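Local coordinates for glycosyl hydrolases family 2, sugar binding domain protein (Bacteroides uniformis str. 3978 T3 ii, PDB 6D1P) that probably hydrolyses O-glycosyl bonds as a gut bacterial beta-glucuronidase of glycosyl hydrolase family 2, at residues Q750-G755 against V795-S800; S717-T722 against V733-I738. One frame throughout, in Å; residues are numbered along the deposited sequence.

In the fold
Contacts 1 and 2 are antiparallel strand pairs from the two facing sheets of a small beta sandwich near the C-terminal end of the chain, their centres about 10 Å apart. Contact 2 is a hairpin pair of the three-stranded sheet; contact 1 joins sequence-distant strands of the four-stranded one. Their apolar faces meet: I719 and L721 of contact 2 lie against the backbone of 795-800, and L737 touches Q750. The other faces differ. In contact 1 it is polar and mostly buried, two serines and a partly exposed glutamate, with S796 bonded to T757 of the second subunit, whereas in contact 2 it is a more exposed mix of aliphatic and polar side chains.

Contact 1 of 2, residues Q750-G755 against V795-S800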
loop_
_atom_site.group_PDB
_atom_site.type_symbol
_atom_site.label_atom_id
_atom_site.label_comp_id
_atom_site.label_asym_id
_atom_site.label_seq_id
_atom_site.Cartn_x
_atom_site.Cartn_y
_atom_site.Cartn_z
ATOM N N GLN A 750 16.913 24.506 -4.925
ATOM C CA GLN A 750 17.107 23.052 -4.919
ATOM C C GLN A 750 16.168 22.369 -3.938
ATOM O O GLN A 750 15.967 22.833 -2.807
ATOM C CB GLN A 750 18.546 22.682 -4.527
ATOM C CG GLN A 750 19.634 22.971 -5.559
ATOM C CD GLN A 750 20.013 24.447 -5.640
ATOM O OE1 GLN A 750 19.471 25.300 -4.910
ATOM N NE2 GLN A 750 20.935 24.760 -6.546
ATOM N N PHE A 751 15.605 21.252 -4.378
ATOM C CA PHE A 751 15.008 20.294 -3.457
ATOM C C PHE A 751 16.031 19.838 -2.428
ATOM O O PHE A 751 17.184 19.535 -2.755
ATOM C CB PHE A 751 14.462 19.075 -4.212
ATOM C CG PHE A 751 13.067 19.260 -4.707
ATOM C CD1 PHE A 751 12.010 19.324 -3.811
ATOM C CD2 PHE A 751 12.804 19.398 -6.067
ATOM C CE1 PHE A 751 10.695 19.519 -4.260
ATOM C CE2 PHE A 751 11.514 19.566 -6.519
ATOM C CZ PHE A 751 10.450 19.632 -5.614
ATOM N N ILE A 752 15.593 19.784 -1.176
ATOM C CA ILE A 752 16.395 19.280 -0.073
ATOM C C ILE A 752 15.594 18.181 0.608
ATOM O O ILE A 752 14.370 18.293 0.735
ATOM C CB ILE A 752 16.770 20.414 0.906
ATOM C CG1 ILE A 752 17.756 21.367 0.244
ATOM C CG2 ILE A 752 17.447 19.867 2.132
ATOM C CD1 ILE A 752 17.775 22.727 0.902
ATOM N N GLU A 753 16.286 17.112 1.017
ATOM C CA GLU A 753 15.686 15.936 1.639
ATOM C C GLU A 753 16.243 15.687 3.034
ATOM O O GLU A 753 17.449 15.764 3.252
ATOM C CB GLU A 753 15.936 14.687 0.811
ATOM C CG GLU A 753 15.349 14.772 -0.560
ATOM C CD GLU A 753 15.670 13.548 -1.369
ATOM O OE1 GLU A 753 16.531 12.772 -0.917
ATOM O OE2 GLU A 753 15.066 13.365 -2.443
ATOM N N PHE A 754 15.368 15.325 3.957
ATOM C CA PHE A 754 15.760 15.040 5.320
ATOM C C PHE A 754 15.666 13.545 5.619
ATOM O O PHE A 754 14.815 12.831 5.085
ATOM C CB PHE A 754 14.894 15.821 6.300
ATOM C CG PHE A 754 15.051 17.298 6.198
ATOM C CD1 PHE A 754 14.063 18.070 5.596
ATOM C CD2 PHE A 754 16.186 17.929 6.707
ATOM C CE1 PHE A 754 14.189 19.461 5.516
ATOM C CE2 PHE A 754 16.330 19.321 6.627
ATOM C CZ PHE A 754 15.324 20.088 6.032
ATOM N N GLY A 755 16.570 13.080 6.480
ATOM C CA GLY A 755 16.531 11.721 6.971
ATOM C C GLY A 755 16.833 11.725 8.456
ATOM O O GLY A 755 17.212 12.750 9.027
ATOM N N VAL A 795 19.805 13.848 12.450
ATOM C CA VAL A 795 19.100 14.263 11.237
ATOM C C VAL A 795 20.100 14.482 10.103
ATOM O O VAL A 795 21.183 15.053 10.305
ATOM C CB VAL A 795 18.278 15.540 11.495
ATOM C CG1 VAL A 795 17.676 16.083 10.188
ATOM C CG2 VAL A 795 17.188 15.259 12.533
ATOM N N SER A 796 19.740 14.031 8.903
ATOM C CA SER A 796 20.537 14.259 7.708
ATOM C C SER A 796 19.802 15.172 6.726
ATOM O O SER A 796 18.570 15.143 6.628
ATOM C CB SER A 796 20.872 12.928 7.019
ATOM O OG SER A 796 19.704 12.303 6.518
ATOM N N ALA A 797 20.565 15.961 5.970
ATOM C CA ALA A 797 20.002 16.778 4.897
ATOM C C ALA A 797 20.857 16.628 3.649
ATOM O O ALA A 797 22.087 16.722 3.721
ATOM C CB ALA A 797 19.897 18.264 5.287
ATOM N N SER A 798 20.195 16.405 2.513
ATOM C CA SER A 798 20.848 16.270 1.221
ATOM C C SER A 798 20.088 17.060 0.165
ATOM O O SER A 798 18.882 17.293 0.288
ATOM C CB SER A 798 20.918 14.803 0.792
ATOM O OG SER A 798 21.153 13.982 1.919
ATOM N N ASP A 799 20.806 17.480 -0.872
ATOM C CA ASP A 799 20.151 17.913 -2.095
ATOM C C ASP A 799 19.693 16.674 -2.850
ATOM O O ASP A 799 20.444 15.700 -2.989
ATOM C CB ASP A 799 21.076 18.765 -2.964
ATOM C CG ASP A 799 22.229 17.981 -3.529
ATOM O OD1 ASP A 799 23.061 17.478 -2.740
ATOM O OD2 ASP A 799 22.292 17.852 -4.768
ATOM N N SER A 800 18.444 16.696 -3.310
ATOM C CA SER A 800 17.891 15.510 -3.955
ATOM C C SER A 800 18.745 15.060 -5.132
ATOM O O SER A 800 18.809 13.862 -5.426
ATOM C CB SER A 800 16.455 15.792 -4.388
ATOM O OG SER A 800 15.735 16.279 -3.269
HETATM O O HOH W 1 19.107 13.242 3.784
#
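S800, E753 and G755 bury the most surface where 750-755 runs antiparallel to 795-800. Just beyond its strand, S800 still gives its N-H to F751 O, and its OG, anti to its own carbonyl carbon (chi1 -53°), lies 3.2 Å from F751 CB. The same OG reaches E753 OE2 in a weak hydrogen bond of 3.1 Å. E753 sets up this meeting with an extended chain beyond CG (chi2 177°), which brings CG and the carboxylate alongside the serine; the stronger partner of OE2 is R774 on the next strand, a salt bridge likely to favour the charged form. An alanine in place of this glutamate would remove the carboxylate and would probably leave R774 and S800 OG without this partner. The backbone of E753 pairs with S798, its N-H giving a short bond of 2.7 Å to S798 O, nearly along the C=O axis. G755 exchanges two bonds with S796; a beta carbon here would clash with S796 OG, so glycine suits the place. One water bridges E753 O, S796 OG and S798 OG; S798 OG also hydrogen-bonds T806 OG1, and S796 OG bonds T757 O of the second subunit. On the opposite face, A797 CB packs 4.0 Å from F754 CE2. One apolar face turned to a second sheet is typical of a beta sandwich; here the polar face meets the second subunit through S796.

Contact 2 of 2, residues S717-T722 against V733-I738; sequences SRILLT and VQAELI
A classic beta bulge lies at the open end of the hairpin: S717 and R718 both face I738, and I738 O accepts from S717 N at 2.8 Å and, at greater length, from R718 N. R718 O in turn takes the N-H of I738. The arginine's aliphatic base covers I738, CB to CG1 3.7 Å, while the chain, bent at chi2 and chi3, carries the guanidinium away and over L720 CD2, which meets one of its faces toward the rim. I738 holds CG1 in the crowded position between backbone N and carbonyl carbon (chi1 67°), which directs its branch toward R718 and L720. I719, on the other face, lies side by side with L737, CG1 to CD2 3.8 Å, and its CG2 meets A735 CB. L720 exchanges two backbone bonds with E736 and lies alongside it; its CD1 touches I738 CD1 at 4.1 Å, the side chains crossing at about a right angle. The carboxylate of E736 turns to R744 in a salt bridge. L721 crosses V733 obliquely, CD2 to CG1 3.5 Å, and A735 is small enough for both I719 and L721 to approach it. T722 closes the pairing by exchanging bonds with Q734; its OG1, 2.6 Å from a water, shares that water with Q734 O and NE2, while Q734 OE1 accepts a hydrogen bond from R781 NE. Strand 730-738 lies mid-sheet, its other edge pairing with 781-787 (V733 with I784, A735 with A782), and aliphatic I719 and L721 suit packing on A807 and, for L721, A797 of the facing sheet.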
loop_
_atom_site.group_PDB
_atom_site.type_symbol
_atom_site.label_atom_id
_atom_site.label_comp_id
_atom_site.label_asym_id
_atom_site.label_seq_id
_atom_site.Cartn_x
_atom_site.Cartn_y
_atom_site.Cartn_z
ATOM N N SER A 717 27.073 25.113 -2.607
ATOM C CA SER A 717 28.283 24.320 -2.456
ATOM C C SER A 717 28.334 23.515 -1.159
ATOM O O SER A 717 29.005 22.481 -1.129
ATOM C CB SER A 717 29.505 25.251 -2.548
ATOM O OG SER A 717 30.678 24.717 -1.965
ATOM N N ARG A 718 27.643 23.925 -0.099
ATOM C CA ARG A 718 27.615 23.169 1.140
ATOM C C ARG A 718 26.241 23.319 1.765
ATOM O O ARG A 718 25.531 24.300 1.527
ATOM C CB ARG A 718 28.669 23.640 2.162
ATOM C CG ARG A 718 30.080 23.169 1.921
ATOM C CD ARG A 718 30.685 22.600 3.206
ATOM N NE ARG A 718 30.985 23.611 4.218
ATOM C CZ ARG A 718 30.939 23.385 5.530
ATOM N NH1 ARG A 718 30.593 22.190 5.995
ATOM N NH2 ARG A 718 31.227 24.355 6.385
ATOM N N ILE A 719 25.887 22.346 2.596
ATOM C CA ILE A 719 24.666 22.401 3.383
ATOM C C ILE A 719 25.066 22.496 4.841
ATOM O O ILE A 719 25.859 21.684 5.322
ATOM C CB ILE A 719 23.777 21.170 3.145
ATOM C CG1 ILE A 719 23.589 20.924 1.647
ATOM C CG2 ILE A 719 22.452 21.348 3.847
ATOM C CD1 ILE A 719 22.877 19.626 1.324
ATOM N N LEU A 720 24.527 23.483 5.538
ATOM C CA LEU A 720 24.741 23.633 6.965
ATOM C C LEU A 720 23.446 23.332 7.695
ATOM O O LEU A 720 22.372 23.781 7.283
ATOM C CB LEU A 720 25.198 25.047 7.323
ATOM C CG LEU A 720 26.505 25.565 6.730
ATOM C CD1 LEU A 720 26.825 26.931 7.328
ATOM C CD2 LEU A 720 27.642 24.590 6.975
ATOM N N LEU A 721 23.547 22.587 8.785
ATOM C CA LEU A 721 22.409 22.331 9.653
ATOM C C LEU A 721 22.571 23.087 10.962
ATOM O O LEU A 721 23.673 23.162 11.514
ATOM C CB LEU A 721 22.254 20.829 9.922
ATOM C CG LEU A 721 21.627 20.085 8.752
ATOM C CD1 LEU A 721 21.818 18.538 8.843
ATOM C CD2 LEU A 721 20.154 20.472 8.672
ATOM N N THR A 722 21.469 23.653 11.447
ATOM C CA THR A 722 21.396 24.260 12.764
ATOM C C THR A 722 20.055 23.882 13.367
ATOM O O THR A 722 19.160 23.438 12.655
ATOM C CB THR A 722 21.538 25.787 12.674
ATOM O OG1 THR A 722 20.658 26.274 11.653
ATOM C CG2 THR A 722 22.966 26.165 12.314
ATOM N N VAL A 733 14.753 22.083 12.790
ATOM C CA VAL A 733 16.069 21.925 12.192
ATOM C C VAL A 733 16.060 22.651 10.855
ATOM O O VAL A 733 15.078 22.573 10.105
ATOM C CB VAL A 733 16.420 20.430 12.020
ATOM C CG1 VAL A 733 17.586 20.243 11.072
ATOM C CG2 VAL A 733 16.732 19.807 13.364
ATOM N N GLN A 734 17.154 23.352 10.555
ATOM C CA GLN A 734 17.251 24.189 9.368
ATOM C C GLN A 734 18.441 23.764 8.524
ATOM O O GLN A 734 19.548 23.585 9.045
ATOM C CB GLN A 734 17.388 25.664 9.755
ATOM C CG GLN A 734 17.617 26.572 8.563
ATOM C CD GLN A 734 17.770 28.038 8.954
ATOM O OE1 GLN A 734 16.781 28.760 9.140
ATOM N NE2 GLN A 734 19.016 28.483 9.073
ATOM N N ALA A 735 18.211 23.588 7.231
ATOM C CA ALA A 735 19.286 23.408 6.266
ATOM C C ALA A 735 19.513 24.720 5.525
ATOM O O ALA A 735 18.562 25.388 5.122
ATOM C CB ALA A 735 18.966 22.290 5.268
ATOM N N GLU A 736 20.776 25.078 5.343
ATOM C CA GLU A 736 21.169 26.306 4.675
ATOM C C GLU A 736 22.090 25.953 3.520
ATOM O O GLU A 736 23.077 25.241 3.715
ATOM C CB GLU A 736 21.881 27.255 5.657
ATOM C CG GLU A 736 22.020 28.694 5.161
ATOM C CD GLU A 736 22.846 29.558 6.104
ATOM O OE1 GLU A 736 23.967 29.142 6.464
ATOM O OE2 GLU A 736 22.365 30.643 6.506
ATOM N N LEU A 737 21.766 26.428 2.323
ATOM C CA LEU A 737 22.671 26.294 1.192
ATOM C C LEU A 737 23.605 27.500 1.190
ATOM O O LEU A 737 23.138 28.645 1.240
ATOM C CB LEU A 737 21.883 26.208 -0.115
ATOM C CG LEU A 737 20.941 25.003 -0.185
ATOM C CD1 LEU A 737 20.032 25.043 -1.390
ATOM C CD2 LEU A 737 21.755 23.710 -0.193
ATOM N N ILE A 738 24.919 27.252 1.171
ATOM C CA ILE A 738 25.907 28.327 1.150
ATOM C C ILE A 738 26.855 28.107 -0.023
ATOM O O ILE A 738 26.976 27.003 -0.548
ATOM C CB ILE A 738 26.720 28.441 2.463
ATOM C CG1 ILE A 738 27.607 27.206 2.628
ATOM C CG2 ILE A 738 25.799 28.645 3.654
ATOM C CD1 ILE A 738 28.657 27.360 3.695
HETATM O O HOH W 2 21.163 26.270 9.116
#